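Local structure of phospholipase A1 (Streptomyces albidoflavus, 4HYQ) at residues L8-S13 and S77-G82; G141-Y146 and G187-A192; F145-G150 and G195-S200; W204-K209 and H218-G223. The protein is a phospholipase A1 that hydrolyses the sn-1 acyl ester of glycerophospholipids and belongs to the GDSL family of SGNH hydrolases. All blocks are in the same frame, centred on the assembly; numbering follows the deposited sequence.

Contacts 1 and 2 lie at the ends of parallel strands in the central sheet and are mostly buried, whereas contact 3 joins two outlying loops and contact 4 joins a loop to the start of helix 221-235; both are only partly buried. Contact 1 sets a buried aspartate against a threonine hydroxyl beside backbone bonds. In contact 2 an isoleucine packs against a proline on one side and waters bridge the other. Contact 3 continues from the chain of contact 2, sharing F145 and Y146, and relies on bridged loops beside a disulfide. Contact 4 sets ring faces against T220 and the first helical turn. Contacts 1 and 4 meet through S11 and H218, contacts 1 and 2 through D10 and Y142.

Contact 1 of 4, residues L8-S13 and S77-G82; sequences LGDSYS and SLTIGG
D10 and T79 both set a group between the backbone N and the carbonyl carbon, D10 CG at chi1 55° and T79 OG1 at chi1 53°, which brings carboxylate and hydroxyl together as the two side chains cross at about a right angle. T79 OG1 donates to D10 OD1 over 2.8 Å from above the carboxylate plane, and Y12 N reaches the same OD1 from the opposite face at 3.2 Å. The second bond makes D10 the N-cap of helix 11-14. D10 OD2 has its own partners, the hydroxyl of Y142 and a water, 2.8 Å away, that also accepts from G81 N. Backbone bonds run alongside, L8 N to S77 O at 2.9 Å and D10 N to T79 O at 3.0 Å. G9 CA lies 3.0 Å from T79 O, where a side chain would collide. GDSY stands where the family has its GDSL motif, with Y12 replacing leucine; S11, the probable nucleophile, turns away from 77-82 and bonds H218 NE2. The contact joins the ends of neighbouring parallel strands 4-9 and 73-79, with helix 117-131 against L8, L78 and I80, helix 58-65 against L8 and I80, and Y35 of helix 35-43 against S77 and T79.

Contact 2 of 4, residues G141-Y146 and G187-A192; sequences GYPRFY and GDIAAA
G141 and G187 join by a backbone bond, G141 N to G187 O at 3.0 Å, where the beta-alpha-beta crossover formed by strand 136-140, helix 158-181 and strand 185-187 ends. The chain directions of 141-144 and 187-190 differ by only 8°, so the connections leave the sheet side by side. The tight part is built on I189. Its CG2, anti to the backbone N, lies 3.8 Å from P143 CD, and the isoleucine and proline side chains lie alongside each other and point the same way. I189 CG1 lies 3.4 Å from G141 O. Y228 of helix 221-235 touches both I189 and P143, and V231 adds to the packing on I189. An alanine in place of I189 would probably leave a gap among P143, Y228 and V231, where its branches now pack. On the other side A190 is partly exposed and R144 exposed. No direct hydrogen bond joins the backbones here; two waters bridge them, and P143 CA lies 4.1 Å from A190 CA. One water donates to Y142 O and accepts from A190 N; a second accepts from R144 N and donates to A190 O over 2.8 Å. R144 NH2 forms a salt bridge with D169 of helix 158-181. The helix beginning at I189 is capped by D188, whose OD1 accepts from A191 N at 2.9 Å, from above the carboxylate plane.

Contact 3 of 4, residues F145-G150 and G195-S200; sequences FYKLNG and GHEICS
The Y146 ring meets 195-200 at its rim: C199 SG sits at the edge, 5.3 Å from the ring centroid and 82° off the normal, a cysteine sulfur-aromatic contact. I198 comes up obliquely, its CG2 3.8 Å from Y146 CE2. The sulfur is held by a disulfide to C152, and the phenol oxygen is hydrogen-bonded to the hydroxyl of Y217, so both partners are tied outside the two segments. The F145 ring stacks on Y217. A further flat group, the E197 carboxylate, is bonded within its own loop: G195 N meets OE1 from above the carboxylate plane at 2.8 Å. The bend at chi2 (96°) folds the carboxylate back to that N-H, while E197 CB packs against Y146 C. K147 crosses the glutamate with NZ 5.1 Å from OE1, too far for a salt bridge, though the opposite charges may still attract. An alanine in place of E197 would probably leave G195 N without this acceptor and K147 without the nearby negative charge. The backbones are joined by a single bridge between Y146 and I198, with I198 N donating to F145 O at 2.9 Å and K147 N to I198 O at 3.0 Å. A type II turn from E197 to S200 shapes the second loop, and E197 O accepts from S200 N and, in the carbonyl plane on a lone pair, from S200 OG at 2.6 Å. Centred about 18 Å from the centre of the chain, the contact ties the loop entering helix 158-181 to the one following helix 189-192, with R161 of helix 158-181 touching Y146 and C199, and I164 touching F145.

Contact 4 of 4, residues W204-K209 and H218-G223; sequences WLHSVK and HPTAAG
T220 and H206 meet methyl to ring: T220 CG2 stands over one face of the imidazole, 3.9 Å from its centroid and 15° off the normal, a CH-pi contact. P219 O lies near the ring plane at the edge. T220 OG1 lies between the backbone N and the carbonyl carbon (chi1 54°), which turns the hydroxyl toward the helix; it accepts from G223 N at 3.1 Å and so caps helix 221-235, while the methyl remains over H206. At the other end, the W204 indole presents one face to the first helical turn, with A222 O above the ring centre and G223 N nearer its rim. W204 CB approaches G223 CA to 3.6 Å, and a side chain at G223 would collide with W204 O; A222 CB sits 4.0 Å from W204 CD1. From the residue between them in sequence, L205 CD2 reaches P219 CG at 4.2 Å. Backbone bonds fix the register: T220 N donates to W204 O over 2.9 Å, from 46° above the carbonyl plane, and H206 N donates to H218 O, also at 2.9 Å. H206 NE2 bonds G17 O, consistent with a proton on that nitrogen. F193 meets W204 edge to face and H196 stacks on it. The H218 side chain leaves the backbone away from 204-209. H218 is probably the catalytic histidine, as in related SGNH hydrolases; its ND1 meets the main-chain oxygen of S216, which may stand where a triad has its acid, and the bonds at H218 O and T220 N are consistent with fixing the backbone beside it.

Contact 1 of 4, residues L8-S13 and S77-G82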
loop_
_atom_site.group_PDB
_atom_site.type_symbol
_atom_site.label_atom_id
_atom_site.label_comp_id
_atom_site.label_asym_id
_atom_site.label_seq_id
_atom_site.Cartn_x
_atom_site.Cartn_y
_atom_site.Cartn_z
ATOM N N LEU A 8 -2.460 6.264 8.204
ATOM C CA LEU A 8 -3.625 6.159 7.325
ATOM C C LEU A 8 -3.431 5.149 6.215
ATOM O O LEU A 8 -2.312 4.743 5.905
ATOM C CB LEU A 8 -3.857 7.498 6.619
ATOM C CG LEU A 8 -3.889 8.783 7.444
ATOM C CD1 LEU A 8 -3.846 10.009 6.509
ATOM C CD2 LEU A 8 -5.168 8.792 8.286
ATOM N N GLY A 9 -4.532 4.769 5.584
ATOM C CA GLY A 9 -4.384 3.913 4.431
ATOM C C GLY A 9 -5.194 2.654 4.300
ATOM O O GLY A 9 -6.220 2.459 4.961
ATOM N N ASP A 10 -4.706 1.810 3.403
ATOM C CA ASP A 10 -5.351 0.540 3.108
ATOM C C ASP A 10 -4.646 -0.662 3.738
ATOM O O ASP A 10 -3.911 -0.530 4.717
ATOM C CB ASP A 10 -5.497 0.343 1.584
ATOM C CG ASP A 10 -4.168 0.462 0.834
ATOM O OD1 ASP A 10 -3.095 0.216 1.440
ATOM O OD2 ASP A 10 -4.209 0.783 -0.378
ATOM N N SER A 11 -4.901 -1.832 3.169
ATOM C CA SER A 11 -4.355 -3.095 3.666
ATOM C C SER A 11 -2.835 -3.171 3.735
ATOM O O SER A 11 -2.299 -3.920 4.547
ATOM C CB SER A 11 -4.871 -4.235 2.791
ATOM O OG SER A 11 -4.536 -3.996 1.429
ATOM N N TYR A 12 -2.135 -2.423 2.878
ATOM C CA TYR A 12 -0.673 -2.467 2.906
ATOM C C TYR A 12 -0.131 -1.722 4.121
ATOM O O TYR A 12 1.016 -1.921 4.519
ATOM C CB TYR A 12 -0.082 -1.921 1.596
ATOM C CG TYR A 12 -0.283 -2.899 0.451
ATOM C CD1 TYR A 12 -1.542 -3.082 -0.115
ATOM C CD2 TYR A 12 0.766 -3.705 0.000
ATOM C CE1 TYR A 12 -1.761 -4.057 -1.109
ATOM C CE2 TYR A 12 0.557 -4.680 -0.990
ATOM C CZ TYR A 12 -0.705 -4.847 -1.535
ATOM O OH TYR A 12 -0.910 -5.799 -2.514
ATOM N N SER A 13 -0.957 -0.856 4.703
ATOM C CA SER A 13 -0.571 -0.142 5.912
ATOM C C SER A 13 -1.196 -0.806 7.143
ATOM O O SER A 13 -0.615 -0.767 8.228
ATOM C CB SER A 13 -1.005 1.333 5.847
ATOM O OG SER A 13 -0.229 2.048 4.871
ATOM N N SER A 77 1.598 8.735 7.847
ATOM C CA SER A 77 2.034 7.791 6.813
ATOM C C SER A 77 0.758 7.419 6.075
ATOM O O SER A 77 -0.341 7.486 6.651
ATOM C CB SER A 77 2.696 6.542 7.412
ATOM O OG SER A 77 1.878 5.891 8.379
ATOM N N LEU A 78 0.896 7.039 4.810
ATOM C CA LEU A 78 -0.264 6.701 4.004
ATOM C C LEU A 78 0.011 5.802 2.812
ATOM O O LEU A 78 1.006 5.990 2.113
ATOM C CB LEU A 78 -0.897 7.992 3.451
ATOM C CG LEU A 78 -2.010 7.937 2.389
ATOM C CD1 LEU A 78 -3.311 7.462 3.043
ATOM C CD2 LEU A 78 -2.237 9.326 1.792
ATOM N N THR A 79 -0.850 4.798 2.611
ATOM C CA THR A 79 -0.811 3.999 1.383
ATOM C C THR A 79 -2.259 4.024 0.924
ATOM O O THR A 79 -3.162 3.671 1.685
ATOM C CB THR A 79 -0.337 2.517 1.518
ATOM O OG1 THR A 79 -1.099 1.823 2.518
ATOM C CG2 THR A 79 1.145 2.473 1.843
ATOM N N ILE A 80 -2.498 4.461 -0.303
ATOM C CA ILE A 80 -3.873 4.519 -0.799
ATOM C C ILE A 80 -3.911 4.694 -2.322
ATOM O O ILE A 80 -2.958 5.209 -2.929
ATOM C CB ILE A 80 -4.657 5.667 -0.078
ATOM C CG1 ILE A 80 -6.166 5.454 -0.234
ATOM C CG2 ILE A 80 -4.275 7.038 -0.662
ATOM C CD1 ILE A 80 -6.691 4.276 0.584
ATOM N N GLY A 81 -4.989 4.214 -2.945
ATOM C CA GLY A 81 -5.136 4.346 -4.385
ATOM C C GLY A 81 -5.270 3.029 -5.128
ATOM O O GLY A 81 -5.964 2.960 -6.140
ATOM N N GLY A 82 -4.597 1.987 -4.640
ATOM C CA GLY A 82 -4.679 0.689 -5.293
ATOM C C GLY A 82 -6.110 0.185 -5.444
ATOM O O GLY A 82 -6.489 -0.309 -6.508
HETATM O O HOH W 1 0.115 4.273 7.236
HETATM O O HOH W 2 -6.327 1.852 -1.820
#

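Contact 2 of 4, residues G141-Y146 and G187-A192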
loop_
_atom_site.group_PDB
_atom_site.type_symbol
_atom_site.label_atom_id
_atom_site.label_comp_id
_atom_site.label_asym_id
_atom_site.label_seq_id
_atom_site.Cartn_x
_atom_site.Cartn_y
_atom_site.Cartn_z
ATOM N N GLY A 141 4.657 3.940 -1.599
ATOM C CA GLY A 141 4.121 3.334 -2.806
ATOM C C GLY A 141 3.846 1.860 -2.577
ATOM O O GLY A 141 3.888 1.376 -1.435
ATOM N N TYR A 142 3.575 1.147 -3.664
ATOM C CA TYR A 142 3.296 -0.290 -3.588
ATOM C C TYR A 142 4.439 -1.083 -4.198
ATOM O O TYR A 142 5.240 -0.546 -4.961
ATOM C CB TYR A 142 2.009 -0.608 -4.350
ATOM C CG TYR A 142 0.780 0.057 -3.761
ATOM C CD1 TYR A 142 0.291 1.252 -4.283
ATOM C CD2 TYR A 142 0.100 -0.527 -2.696
ATOM C CE1 TYR A 142 -0.853 1.849 -3.772
ATOM C CE2 TYR A 142 -1.054 0.065 -2.168
ATOM C CZ TYR A 142 -1.525 1.247 -2.715
ATOM O OH TYR A 142 -2.694 1.804 -2.253
ATOM N N PRO A 143 4.541 -2.372 -3.855
ATOM C CA PRO A 143 5.629 -3.154 -4.440
ATOM C C PRO A 143 5.219 -3.660 -5.816
ATOM O O PRO A 143 4.037 -3.612 -6.183
ATOM C CB PRO A 143 5.778 -4.313 -3.455
ATOM C CG PRO A 143 4.328 -4.561 -3.045
ATOM C CD PRO A 143 3.811 -3.144 -2.829
ATOM N N ARG A 144 6.205 -4.107 -6.586
ATOM C CA ARG A 144 5.930 -4.740 -7.868
ATOM C C ARG A 144 5.592 -6.129 -7.343
ATOM O O ARG A 144 6.170 -6.557 -6.346
ATOM C CB ARG A 144 7.185 -4.818 -8.723
ATOM C CG ARG A 144 7.436 -3.610 -9.577
ATOM C CD ARG A 144 8.717 -3.833 -10.365
ATOM N NE ARG A 144 8.858 -2.877 -11.447
ATOM C CZ ARG A 144 9.915 -2.810 -12.252
ATOM N NH1 ARG A 144 10.929 -3.650 -12.091
ATOM N NH2 ARG A 144 9.958 -1.897 -13.218
ATOM N N PHE A 145 4.678 -6.843 -7.987
ATOM C CA PHE A 145 4.297 -8.150 -7.462
ATOM C C PHE A 145 5.185 -9.313 -7.881
ATOM O O PHE A 145 5.363 -10.265 -7.118
ATOM C CB PHE A 145 2.853 -8.493 -7.859
ATOM C CG PHE A 145 1.798 -7.665 -7.168
ATOM C CD1 PHE A 145 2.096 -6.908 -6.036
ATOM C CD2 PHE A 145 0.483 -7.686 -7.635
ATOM C CE1 PHE A 145 1.096 -6.179 -5.377
ATOM C CE2 PHE A 145 -0.525 -6.962 -6.986
ATOM C CZ PHE A 145 -0.214 -6.207 -5.848
ATOM N N TYR A 146 5.760 -9.219 -9.075
ATOM C CA TYR A 146 6.554 -10.316 -9.602
ATOM C C TYR A 146 7.979 -10.085 -10.046
ATOM O O TYR A 146 8.362 -8.993 -10.453
ATOM C CB TYR A 146 5.845 -10.928 -10.811
ATOM C CG TYR A 146 4.538 -11.593 -10.505
ATOM C CD1 TYR A 146 3.331 -10.927 -10.705
ATOM C CD2 TYR A 146 4.508 -12.897 -10.028
ATOM C CE1 TYR A 146 2.120 -11.554 -10.438
ATOM C CE2 TYR A 146 3.302 -13.533 -9.756
ATOM C CZ TYR A 146 2.121 -12.859 -9.964
ATOM O OH TYR A 146 0.938 -13.507 -9.713
ATOM N N GLY A 187 7.796 7.081 -0.399
ATOM C CA GLY A 187 8.519 5.902 0.054
ATOM C C GLY A 187 8.597 4.903 -1.091
ATOM O O GLY A 187 7.574 4.380 -1.523
ATOM N N ASP A 188 9.805 4.630 -1.579
ATOM C CA ASP A 188 9.964 3.725 -2.714
ATOM C C ASP A 188 9.959 2.259 -2.305
ATOM O O ASP A 188 11.002 1.633 -2.169
ATOM C CB ASP A 188 11.265 4.047 -3.460
ATOM C CG ASP A 188 11.298 3.458 -4.859
ATOM O OD1 ASP A 188 10.548 2.489 -5.131
ATOM O OD2 ASP A 188 12.088 3.959 -5.693
ATOM N N ILE A 189 8.764 1.720 -2.109
ATOM C CA ILE A 189 8.595 0.330 -1.705
ATOM C C ILE A 189 9.011 -0.637 -2.826
ATOM O O ILE A 189 9.559 -1.698 -2.550
ATOM C CB ILE A 189 7.119 0.111 -1.289
ATOM C CG1 ILE A 189 6.858 0.862 0.027
ATOM C CG2 ILE A 189 6.786 -1.377 -1.161
ATOM C CD1 ILE A 189 7.638 0.345 1.228
ATOM N N ALA A 190 8.768 -0.261 -4.079
ATOM C CA ALA A 190 9.140 -1.105 -5.213
ATOM C C ALA A 190 10.647 -1.339 -5.186
ATOM O O ALA A 190 11.120 -2.452 -5.405
ATOM C CB ALA A 190 8.731 -0.437 -6.521
ATOM N N ALA A 191 11.405 -0.285 -4.891
ATOM C CA ALA A 191 12.851 -0.413 -4.829
ATOM C C ALA A 191 13.239 -1.316 -3.661
ATOM O O ALA A 191 14.057 -2.223 -3.807
ATOM C CB ALA A 191 13.491 0.965 -4.675
ATOM N N ALA A 192 12.634 -1.084 -2.501
ATOM C CA ALA A 192 12.934 -1.882 -1.315
ATOM C C ALA A 192 12.590 -3.360 -1.489
ATOM O O ALA A 192 13.253 -4.223 -0.906
ATOM C CB ALA A 192 12.183 -1.318 -0.096
HETATM O O HOH W 3 6.716 1.830 -4.448
HETATM O O HOH W 4 9.231 -4.373 -6.088
#

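Contact 3 of 4, residues F145-G150 and G195-S200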
loop_
_atom_site.group_PDB
_atom_site.type_symbol
_atom_site.label_atom_id
_atom_site.label_comp_id
_atom_site.label_asym_id
_atom_site.label_seq_id
_atom_site.Cartn_x
_atom_site.Cartn_y
_atom_site.Cartn_z
ATOM N N PHE A 145 4.678 -6.843 -7.987
ATOM C CA PHE A 145 4.297 -8.150 -7.462
ATOM C C PHE A 145 5.185 -9.313 -7.881
ATOM O O PHE A 145 5.363 -10.265 -7.118
ATOM C CB PHE A 145 2.853 -8.493 -7.859
ATOM C CG PHE A 145 1.798 -7.665 -7.168
ATOM C CD1 PHE A 145 2.096 -6.908 -6.036
ATOM C CD2 PHE A 145 0.483 -7.686 -7.635
ATOM C CE1 PHE A 145 1.096 -6.179 -5.377
ATOM C CE2 PHE A 145 -0.525 -6.962 -6.986
ATOM C CZ PHE A 145 -0.214 -6.207 -5.848
ATOM N N TYR A 146 5.760 -9.219 -9.075
ATOM C CA TYR A 146 6.554 -10.316 -9.602
ATOM C C TYR A 146 7.979 -10.085 -10.046
ATOM O O TYR A 146 8.362 -8.993 -10.453
ATOM C CB TYR A 146 5.845 -10.928 -10.811
ATOM C CG TYR A 146 4.538 -11.593 -10.505
ATOM C CD1 TYR A 146 3.331 -10.927 -10.705
ATOM C CD2 TYR A 146 4.508 -12.897 -10.028
ATOM C CE1 TYR A 146 2.120 -11.554 -10.438
ATOM C CE2 TYR A 146 3.302 -13.533 -9.756
ATOM C CZ TYR A 146 2.121 -12.859 -9.964
ATOM O OH TYR A 146 0.938 -13.507 -9.713
ATOM N N LYS A 147 8.742 -11.171 -9.978
ATOM C CA LYS A 147 10.105 -11.204 -10.467
ATOM C C LYS A 147 9.875 -12.006 -11.743
ATOM O O LYS A 147 9.248 -13.068 -11.707
ATOM C CB LYS A 147 11.021 -11.989 -9.532
ATOM C CG LYS A 147 12.482 -11.951 -9.952
ATOM C CD LYS A 147 13.014 -10.521 -9.895
ATOM C CE LYS A 147 14.435 -10.424 -10.433
ATOM N NZ LYS A 147 14.915 -9.011 -10.439
ATOM N N LEU A 148 10.324 -11.488 -12.876
ATOM C CA LEU A 148 10.137 -12.197 -14.132
ATOM C C LEU A 148 11.323 -13.141 -14.280
ATOM O O LEU A 148 12.462 -12.700 -14.432
ATOM C CB LEU A 148 10.093 -11.203 -15.287
ATOM C CG LEU A 148 9.154 -10.018 -15.038
ATOM C CD1 LEU A 148 9.310 -8.996 -16.155
ATOM C CD2 LEU A 148 7.713 -10.505 -14.940
ATOM N N ASN A 149 11.051 -14.439 -14.215
ATOM C CA ASN A 149 12.108 -15.438 -14.323
ATOM C C ASN A 149 11.637 -16.655 -15.110
ATOM O O ASN A 149 10.538 -16.659 -15.666
ATOM C CB ASN A 149 12.552 -15.874 -12.926
ATOM C CG ASN A 149 11.469 -16.629 -12.184
ATOM O OD1 ASN A 149 10.367 -16.830 -12.699
ATOM N ND2 ASN A 149 11.777 -17.056 -10.968
ATOM N N GLY A 150 12.474 -17.689 -15.141
ATOM C CA GLY A 150 12.145 -18.903 -15.871
ATOM C C GLY A 150 10.989 -19.695 -15.287
ATOM O O GLY A 150 11.105 -20.245 -14.187
ATOM N N GLY A 195 13.942 -7.988 -5.624
ATOM C CA GLY A 195 14.610 -9.214 -5.227
ATOM C C GLY A 195 13.820 -9.963 -4.168
ATOM O O GLY A 195 14.260 -10.996 -3.652
ATOM N N HIS A 196 12.635 -9.446 -3.849
ATOM C CA HIS A 196 11.766 -10.044 -2.838
ATOM C C HIS A 196 10.317 -10.143 -3.319
ATOM O O HIS A 196 9.394 -10.183 -2.514
ATOM C CB HIS A 196 11.811 -9.214 -1.548
ATOM C CG HIS A 196 13.159 -9.187 -0.899
ATOM N ND1 HIS A 196 13.721 -10.298 -0.300
ATOM C CD2 HIS A 196 14.061 -8.189 -0.761
ATOM C CE1 HIS A 196 14.911 -9.982 0.176
ATOM N NE2 HIS A 196 15.143 -8.707 -0.090
ATOM N N GLU A 197 10.132 -10.160 -4.634
ATOM C CA GLU A 197 8.809 -10.280 -5.226
ATOM C C GLU A 197 8.438 -11.760 -5.324
ATOM O O GLU A 197 9.225 -12.630 -4.959
ATOM C CB GLU A 197 8.800 -9.656 -6.625
ATOM C CG GLU A 197 9.218 -8.206 -6.660
ATOM C CD GLU A 197 10.690 -8.022 -6.992
ATOM O OE1 GLU A 197 11.498 -8.933 -6.702
ATOM O OE2 GLU A 197 11.035 -6.954 -7.535
ATOM N N ILE A 198 7.228 -12.046 -5.792
ATOM C CA ILE A 198 6.801 -13.436 -5.959
ATOM C C ILE A 198 7.657 -13.998 -7.091
ATOM O O ILE A 198 7.878 -13.325 -8.096
ATOM C CB ILE A 198 5.311 -13.511 -6.339
ATOM C CG1 ILE A 198 4.474 -12.973 -5.186
ATOM C CG2 ILE A 198 4.908 -14.960 -6.676
ATOM C CD1 ILE A 198 3.054 -12.605 -5.584
ATOM N N CYS A 199 8.143 -15.221 -6.904
ATOM C CA CYS A 199 8.998 -15.914 -7.867
ATOM C C CYS A 199 10.457 -15.499 -7.735
ATOM O O CYS A 199 11.306 -15.963 -8.496
ATOM C CB CYS A 199 8.534 -15.666 -9.308
ATOM S SG CYS A 199 6.833 -16.212 -9.678
ATOM N N SER A 200 10.755 -14.634 -6.770
ATOM C CA SER A 200 12.127 -14.166 -6.572
ATOM C C SER A 200 13.028 -15.180 -5.879
ATOM O O SER A 200 14.258 -15.113 -6.011
ATOM C CB SER A 200 12.148 -12.872 -5.748
ATOM O OG SER A 200 11.739 -13.110 -4.408
#

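Contact 4 of 4, residues W204-K209 and H218-G223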
loop_
_atom_site.group_PDB
_atom_site.type_symbol
_atom_site.label_atom_id
_atom_site.label_comp_id
_atom_site.label_asym_id
_atom_site.label_seq_id
_atom_site.Cartn_x
_atom_site.Cartn_y
_atom_site.Cartn_z
ATOM N N TRP A 204 8.858 -11.555 -0.188
ATOM C CA TRP A 204 8.345 -10.865 0.987
ATOM C C TRP A 204 6.852 -10.643 0.724
ATOM O O TRP A 204 6.207 -9.831 1.396
ATOM C CB TRP A 204 9.011 -9.501 1.166
ATOM C CG TRP A 204 10.362 -9.534 1.798
ATOM C CD1 TRP A 204 10.970 -10.599 2.400
ATOM C CD2 TRP A 204 11.267 -8.430 1.923
ATOM N NE1 TRP A 204 12.201 -10.223 2.894
ATOM C CE2 TRP A 204 12.405 -8.899 2.613
ATOM C CE3 TRP A 204 11.224 -7.090 1.521
ATOM C CZ2 TRP A 204 13.492 -8.072 2.910
ATOM C CZ3 TRP A 204 12.310 -6.267 1.817
ATOM C CH2 TRP A 204 13.426 -6.767 2.505
ATOM N N LEU A 205 6.316 -11.347 -0.271
ATOM C CA LEU A 205 4.900 -11.226 -0.609
ATOM C C LEU A 205 4.211 -12.581 -0.641
ATOM O O LEU A 205 4.821 -13.589 -1.007
ATOM C CB LEU A 205 4.725 -10.584 -1.993
ATOM C CG LEU A 205 5.227 -9.157 -2.182
ATOM C CD1 LEU A 205 5.155 -8.798 -3.664
ATOM C CD2 LEU A 205 4.370 -8.199 -1.353
ATOM N N HIS A 206 2.932 -12.598 -0.276
ATOM C CA HIS A 206 2.165 -13.835 -0.320
ATOM C C HIS A 206 1.740 -14.082 -1.754
ATOM O O HIS A 206 1.404 -13.149 -2.473
ATOM C CB HIS A 206 0.899 -13.733 0.521
ATOM C CG HIS A 206 1.150 -13.710 1.993
ATOM N ND1 HIS A 206 1.394 -14.852 2.726
ATOM C CD2 HIS A 206 1.205 -12.680 2.869
ATOM C CE1 HIS A 206 1.584 -14.526 3.994
ATOM N NE2 HIS A 206 1.476 -13.215 4.105
ATOM N N SER A 207 1.751 -15.346 -2.158
ATOM C CA SER A 207 1.308 -15.713 -3.498
ATOM C C SER A 207 -0.214 -15.826 -3.410
ATOM O O SER A 207 -0.793 -15.619 -2.340
ATOM C CB SER A 207 1.900 -17.065 -3.889
ATOM O OG SER A 207 1.602 -18.029 -2.891
ATOM N N VAL A 208 -0.855 -16.169 -4.521
ATOM C CA VAL A 208 -2.305 -16.310 -4.539
ATOM C C VAL A 208 -2.758 -17.325 -3.501
ATOM O O VAL A 208 -2.194 -18.424 -3.405
ATOM C CB VAL A 208 -2.802 -16.779 -5.925
ATOM C CG1 VAL A 208 -4.315 -16.930 -5.912
ATOM C CG2 VAL A 208 -2.374 -15.783 -6.983
ATOM N N LYS A 209 -3.780 -16.959 -2.728
ATOM C CA LYS A 209 -4.314 -17.850 -1.703
ATOM C C LYS A 209 -5.594 -18.512 -2.176
ATOM O O LYS A 209 -6.482 -17.850 -2.710
ATOM C CB LYS A 209 -4.602 -17.081 -0.420
ATOM C CG LYS A 209 -3.381 -16.438 0.215
ATOM C CD LYS A 209 -2.387 -17.466 0.741
ATOM C CE LYS A 209 -1.261 -16.754 1.491
ATOM N NZ LYS A 209 -0.227 -17.665 2.073
ATOM N N HIS A 218 0.103 -9.565 -0.694
ATOM C CA HIS A 218 0.405 -8.651 0.402
ATOM C C HIS A 218 1.716 -8.986 1.065
ATOM O O HIS A 218 2.186 -10.128 0.992
ATOM C CB HIS A 218 -0.710 -8.664 1.450
ATOM C CG HIS A 218 -1.897 -7.846 1.059
ATOM N ND1 HIS A 218 -2.710 -8.183 -0.000
ATOM C CD2 HIS A 218 -2.358 -6.663 1.530
ATOM C CE1 HIS A 218 -3.619 -7.238 -0.170
ATOM N NE2 HIS A 218 -3.427 -6.306 0.745
ATOM N N PRO A 219 2.325 -8.001 1.737
ATOM C CA PRO A 219 3.602 -8.221 2.414
ATOM C C PRO A 219 3.482 -9.226 3.560
ATOM O O PRO A 219 2.476 -9.259 4.276
ATOM C CB PRO A 219 3.963 -6.830 2.936
ATOM C CG PRO A 219 3.210 -5.885 2.013
ATOM C CD PRO A 219 1.887 -6.599 1.895
ATOM N N THR A 220 4.510 -10.050 3.718
ATOM C CA THR A 220 4.554 -11.003 4.817
ATOM C C THR A 220 5.052 -10.183 5.996
ATOM O O THR A 220 5.336 -8.987 5.848
ATOM C CB THR A 220 5.588 -12.095 4.554
ATOM O OG1 THR A 220 6.859 -11.479 4.283
ATOM C CG2 THR A 220 5.182 -12.931 3.366
ATOM N N ALA A 221 5.175 -10.809 7.163
ATOM C CA ALA A 221 5.692 -10.089 8.327
ATOM C C ALA A 221 7.111 -9.597 8.012
ATOM O O ALA A 221 7.511 -8.509 8.431
ATOM C CB ALA A 221 5.704 -11.005 9.553
ATOM N N ALA A 222 7.866 -10.396 7.264
ATOM C CA ALA A 222 9.231 -10.006 6.897
ATOM C C ALA A 222 9.197 -8.800 5.966
ATOM O O ALA A 222 10.059 -7.924 6.047
ATOM C CB ALA A 222 9.960 -11.169 6.219
ATOM N N GLY A 223 8.203 -8.757 5.084
ATOM C CA GLY A 223 8.077 -7.640 4.162
ATOM C C GLY A 223 7.769 -6.358 4.914
ATOM O O GLY A 223 8.239 -5.280 4.543
#